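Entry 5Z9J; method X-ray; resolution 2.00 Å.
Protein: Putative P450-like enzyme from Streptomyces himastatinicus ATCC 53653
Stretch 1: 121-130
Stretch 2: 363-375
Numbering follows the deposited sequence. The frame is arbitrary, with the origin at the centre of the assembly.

Stretch 1 (121-130) SQFDLVAEFA
Stretch 2 (363-375) ILLDRLPTLRADP

L364 and F129 form the tightest point of a small, almost wholly apolar contact between two segments of one chain, which buries 281 Å² in all and contains no hydrogen bond from one stretch to the other. L364 lies in a helix that enters from earlier in the chain and runs through R367 (L364 phi/psi -61/-41); its CB points toward the other stretch, and its m,t rotamer (chi1 -79°, chi2 176°) carries CD1 to 3.4 Å from F129 CE2, while L364 CD2 lies over one face of the F129 ring. F129 (phi/psi -137/-59) answers with its own CB directed toward L364, chi1 t (-177°) and chi2 68°, although the two CA atoms remain 9.8 Å apart, so the side chains alone bridge the gap.

Four residues before F129, L125 (phi/psi -57/-37; t,p) also points toward the second stretch and sits between two leucines: L125 CD1 is 4.0 Å from L364 CD1 and 4.4 Å from L371 CD2, with L125 CD2 almost as near to both. The helix starts at L125. D124, chi1 t, caps it: OD1 accepts from V126 N at 3.0 Å, and OD2 takes a weak bond from A127 N at 3.3 Å. The helix then widens into a pi-type turn, with A130 N bonded to L125 O at 2.7 Å.

In the second stretch, L368 N still bonds to L364 O at 2.9 Å, but L368 itself leaves helical geometry (phi/psi -128/63). A type I turn follows from L368 to L371, closed by L371 N to L368 O at 2.9 Å, with P369 at -67/-18 and T370 at -93/-3. The turn's first and last residues both direct CB toward stretch 1, L368 as m,t and L371 as t,p. There they meet F123, a strand residue (-165/173) whose CB points away but whose p rotamer (chi1 59°, chi2 97°) brings the ring end back: F123 CZ lies 4.3 Å from L371 CD1 and 4.4 Å from L368 CD1, the latter at the ring edge.

Beyond L371 the chain extends through R372 (-141/158) and A373 (-69/134) to D374 (-69/112), whose CA is 7.9 Å from that of Q122. D374 is t at chi1 and points toward Q122, itself extended (-138/133); the Q122 CB points sideways, but chi values of -58°, 171° and -49° bring its amide nearer. Q122 NE2 and D374 OD2 stop 4.2 Å apart, too far for a hydrogen bond, leaving this polar edge a loose approach.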

# COMPACT_ATOMS: atom_id res chain seq x y z
N SER A 121 -5.62 -14.69 25.30
CA SER A 121 -4.20 -14.67 25.62
C SER A 121 -3.35 -14.93 24.38
O SER A 121 -2.14 -14.64 24.36
CB SER A 121 -3.92 -15.68 26.71
OG SER A 121 -3.91 -16.99 26.18
N GLN A 122 -3.99 -15.46 23.33
CA GLN A 122 -3.32 -15.78 22.07
C GLN A 122 -4.23 -15.37 20.95
O GLN A 122 -5.43 -15.64 21.01
CB GLN A 122 -3.04 -17.28 21.95
CG GLN A 122 -2.19 -17.84 23.04
CD GLN A 122 -2.13 -19.35 22.99
OE1 GLN A 122 -3.15 -20.02 22.88
NE2 GLN A 122 -0.93 -19.89 23.10
N PHE A 123 -3.68 -14.68 19.94
CA PHE A 123 -4.49 -14.31 18.77
C PHE A 123 -3.68 -13.85 17.58
O PHE A 123 -2.43 -13.72 17.64
CB PHE A 123 -5.52 -13.24 19.15
CG PHE A 123 -4.90 -11.97 19.69
CD1 PHE A 123 -4.70 -10.89 18.85
CD2 PHE A 123 -4.56 -11.85 21.02
CE1 PHE A 123 -4.13 -9.72 19.34
CE2 PHE A 123 -4.01 -10.68 21.51
CZ PHE A 123 -3.80 -9.62 20.66
N ASP A 124 -4.37 -13.64 16.45
CA ASP A 124 -3.69 -13.08 15.28
C ASP A 124 -3.83 -11.57 15.22
O ASP A 124 -4.91 -11.01 14.97
CB ASP A 124 -4.20 -13.69 13.97
CG ASP A 124 -3.53 -13.10 12.72
OD1 ASP A 124 -2.45 -12.47 12.80
OD2 ASP A 124 -4.07 -13.32 11.62
N LEU A 125 -2.70 -10.92 15.46
CA LEU A 125 -2.60 -9.46 15.48
C LEU A 125 -3.07 -8.83 14.18
O LEU A 125 -3.64 -7.74 14.19
CB LEU A 125 -1.16 -9.03 15.76
CG LEU A 125 -0.98 -7.53 16.05
CD1 LEU A 125 -1.75 -7.13 17.30
CD2 LEU A 125 0.48 -7.16 16.20
N VAL A 126 -2.78 -9.48 13.05
CA VAL A 126 -3.24 -8.94 11.77
C VAL A 126 -4.77 -9.02 11.69
O VAL A 126 -5.50 -8.02 11.50
CB VAL A 126 -2.61 -9.70 10.57
CG1 VAL A 126 -3.13 -9.15 9.28
CG2 VAL A 126 -1.09 -9.58 10.62
N ALA A 127 -5.29 -10.22 11.86
CA ALA A 127 -6.74 -10.39 11.70
C ALA A 127 -7.54 -9.65 12.78
O ALA A 127 -8.65 -9.19 12.53
CB ALA A 127 -7.09 -11.86 11.70
N GLU A 128 -7.02 -9.58 14.00
CA GLU A 128 -7.78 -8.97 15.08
C GLU A 128 -7.57 -7.45 15.14
O GLU A 128 -8.37 -6.73 15.70
CB GLU A 128 -7.39 -9.56 16.44
CG GLU A 128 -7.52 -11.04 16.56
CD GLU A 128 -8.96 -11.53 16.61
OE1 GLU A 128 -9.85 -10.84 17.15
OE2 GLU A 128 -9.16 -12.63 16.07
N PHE A 129 -6.44 -6.97 14.65
CA PHE A 129 -6.11 -5.60 14.95
C PHE A 129 -5.57 -4.85 13.78
O PHE A 129 -6.14 -3.82 13.41
CB PHE A 129 -5.11 -5.55 16.10
CG PHE A 129 -4.76 -4.17 16.55
CD1 PHE A 129 -5.71 -3.37 17.19
CD2 PHE A 129 -3.49 -3.66 16.36
CE1 PHE A 129 -5.41 -2.09 17.62
CE2 PHE A 129 -3.18 -2.37 16.80
CZ PHE A 129 -4.16 -1.59 17.43
N ALA A 130 -4.46 -5.35 13.21
CA ALA A 130 -3.76 -4.55 12.26
C ALA A 130 -4.53 -4.35 10.97
O ALA A 130 -4.39 -3.26 10.38
CB ALA A 130 -2.35 -5.17 11.95
N ILE A 363 -0.19 2.44 21.31
CA ILE A 363 -1.17 1.87 22.18
C ILE A 363 -0.93 0.37 22.42
O ILE A 363 -1.13 -0.10 23.53
CB ILE A 363 -2.60 2.14 21.65
CG1 ILE A 363 -2.92 3.62 21.89
CG2 ILE A 363 -3.62 1.28 22.40
CD1 ILE A 363 -4.27 4.08 21.32
N LEU A 364 -0.42 -0.37 21.42
CA LEU A 364 -0.03 -1.76 21.66
C LEU A 364 1.07 -1.82 22.71
O LEU A 364 1.06 -2.70 23.57
CB LEU A 364 0.43 -2.46 20.35
CG LEU A 364 -0.76 -2.93 19.45
CD1 LEU A 364 -0.29 -3.55 18.12
CD2 LEU A 364 -1.59 -3.96 20.22
N LEU A 365 2.02 -0.90 22.66
CA LEU A 365 3.12 -0.91 23.65
C LEU A 365 2.70 -0.66 25.10
O LEU A 365 3.33 -1.18 26.05
CB LEU A 365 4.16 0.12 23.27
CG LEU A 365 5.00 -0.16 22.03
CD1 LEU A 365 5.96 0.97 21.82
CD2 LEU A 365 5.74 -1.48 22.18
N ASP A 366 1.67 0.17 25.27
CA ASP A 366 1.19 0.62 26.57
C ASP A 366 0.17 -0.35 27.17
O ASP A 366 0.22 -0.60 28.37
CB ASP A 366 0.63 2.03 26.46
CG ASP A 366 1.72 3.08 26.36
OD1 ASP A 366 2.91 2.80 26.78
OD2 ASP A 366 1.41 4.17 25.82
N ARG A 367 -0.77 -0.82 26.36
CA ARG A 367 -1.79 -1.75 26.80
C ARG A 367 -1.32 -3.21 26.85
O ARG A 367 -1.75 -3.96 27.73
CB ARG A 367 -3.00 -1.72 25.85
CG ARG A 367 -3.66 -0.40 25.70
CD ARG A 367 -5.09 -0.48 25.06
NE ARG A 367 -5.90 -1.61 25.53
CZ ARG A 367 -7.20 -1.76 25.28
NH1 ARG A 367 -7.88 -0.82 24.64
NH2 ARG A 367 -7.86 -2.83 25.72
N LEU A 368 -0.44 -3.61 25.93
CA LEU A 368 0.00 -5.01 25.87
C LEU A 368 1.50 -5.08 25.87
O LEU A 368 2.09 -5.55 24.91
CB LEU A 368 -0.54 -5.69 24.63
CG LEU A 368 -2.07 -5.78 24.58
CD1 LEU A 368 -2.52 -6.34 23.25
CD2 LEU A 368 -2.54 -6.66 25.72
N PRO A 369 2.12 -4.62 26.96
CA PRO A 369 3.58 -4.51 26.97
C PRO A 369 4.25 -5.88 26.91
O PRO A 369 5.44 -5.95 26.62
CB PRO A 369 3.86 -3.81 28.31
CG PRO A 369 2.71 -4.19 29.18
CD PRO A 369 1.53 -4.27 28.27
N THR A 370 3.50 -6.94 27.23
CA THR A 370 4.05 -8.30 27.23
C THR A 370 3.83 -8.99 25.90
O THR A 370 4.27 -10.12 25.71
CB THR A 370 3.43 -9.18 28.35
OG1 THR A 370 2.05 -9.41 28.08
CG2 THR A 370 3.59 -8.53 29.71
N LEU A 371 3.14 -8.30 24.97
CA LEU A 371 2.87 -8.86 23.65
C LEU A 371 4.17 -9.37 23.02
O LEU A 371 5.18 -8.67 23.02
CB LEU A 371 2.22 -7.80 22.77
CG LEU A 371 1.54 -8.33 21.52
CD1 LEU A 371 0.25 -8.99 21.96
CD2 LEU A 371 1.24 -7.20 20.56
N ARG A 372 4.14 -10.61 22.52
CA ARG A 372 5.30 -11.24 21.88
C ARG A 372 4.87 -12.06 20.67
O ARG A 372 3.73 -12.54 20.62
CB ARG A 372 6.00 -12.20 22.85
CG ARG A 372 6.85 -11.56 23.89
CD ARG A 372 7.11 -12.51 25.09
NE ARG A 372 7.22 -13.92 24.71
CZ ARG A 372 6.37 -14.88 25.08
NH1 ARG A 372 5.34 -14.57 25.86
NH2 ARG A 372 6.55 -16.14 24.69
N ALA A 373 5.78 -12.31 19.74
CA ALA A 373 5.47 -13.22 18.65
C ALA A 373 5.37 -14.62 19.25
O ALA A 373 6.17 -14.98 20.09
CB ALA A 373 6.52 -13.15 17.52
N ASP A 374 4.33 -15.37 18.87
CA ASP A 374 4.07 -16.72 19.37
C ASP A 374 5.15 -17.65 18.82
O ASP A 374 5.20 -17.89 17.62
CB ASP A 374 2.67 -17.21 18.93
CG ASP A 374 2.22 -18.49 19.67
OD1 ASP A 374 3.06 -19.09 20.39
OD2 ASP A 374 1.05 -18.92 19.49
N PRO A 375 6.02 -18.16 19.69
CA PRO A 375 7.13 -18.98 19.17
C PRO A 375 6.69 -20.34 18.62
O PRO A 375 7.34 -20.89 17.72
CB PRO A 375 8.04 -19.18 20.40
CG PRO A 375 7.22 -18.80 21.61
CD PRO A 375 5.90 -18.22 21.16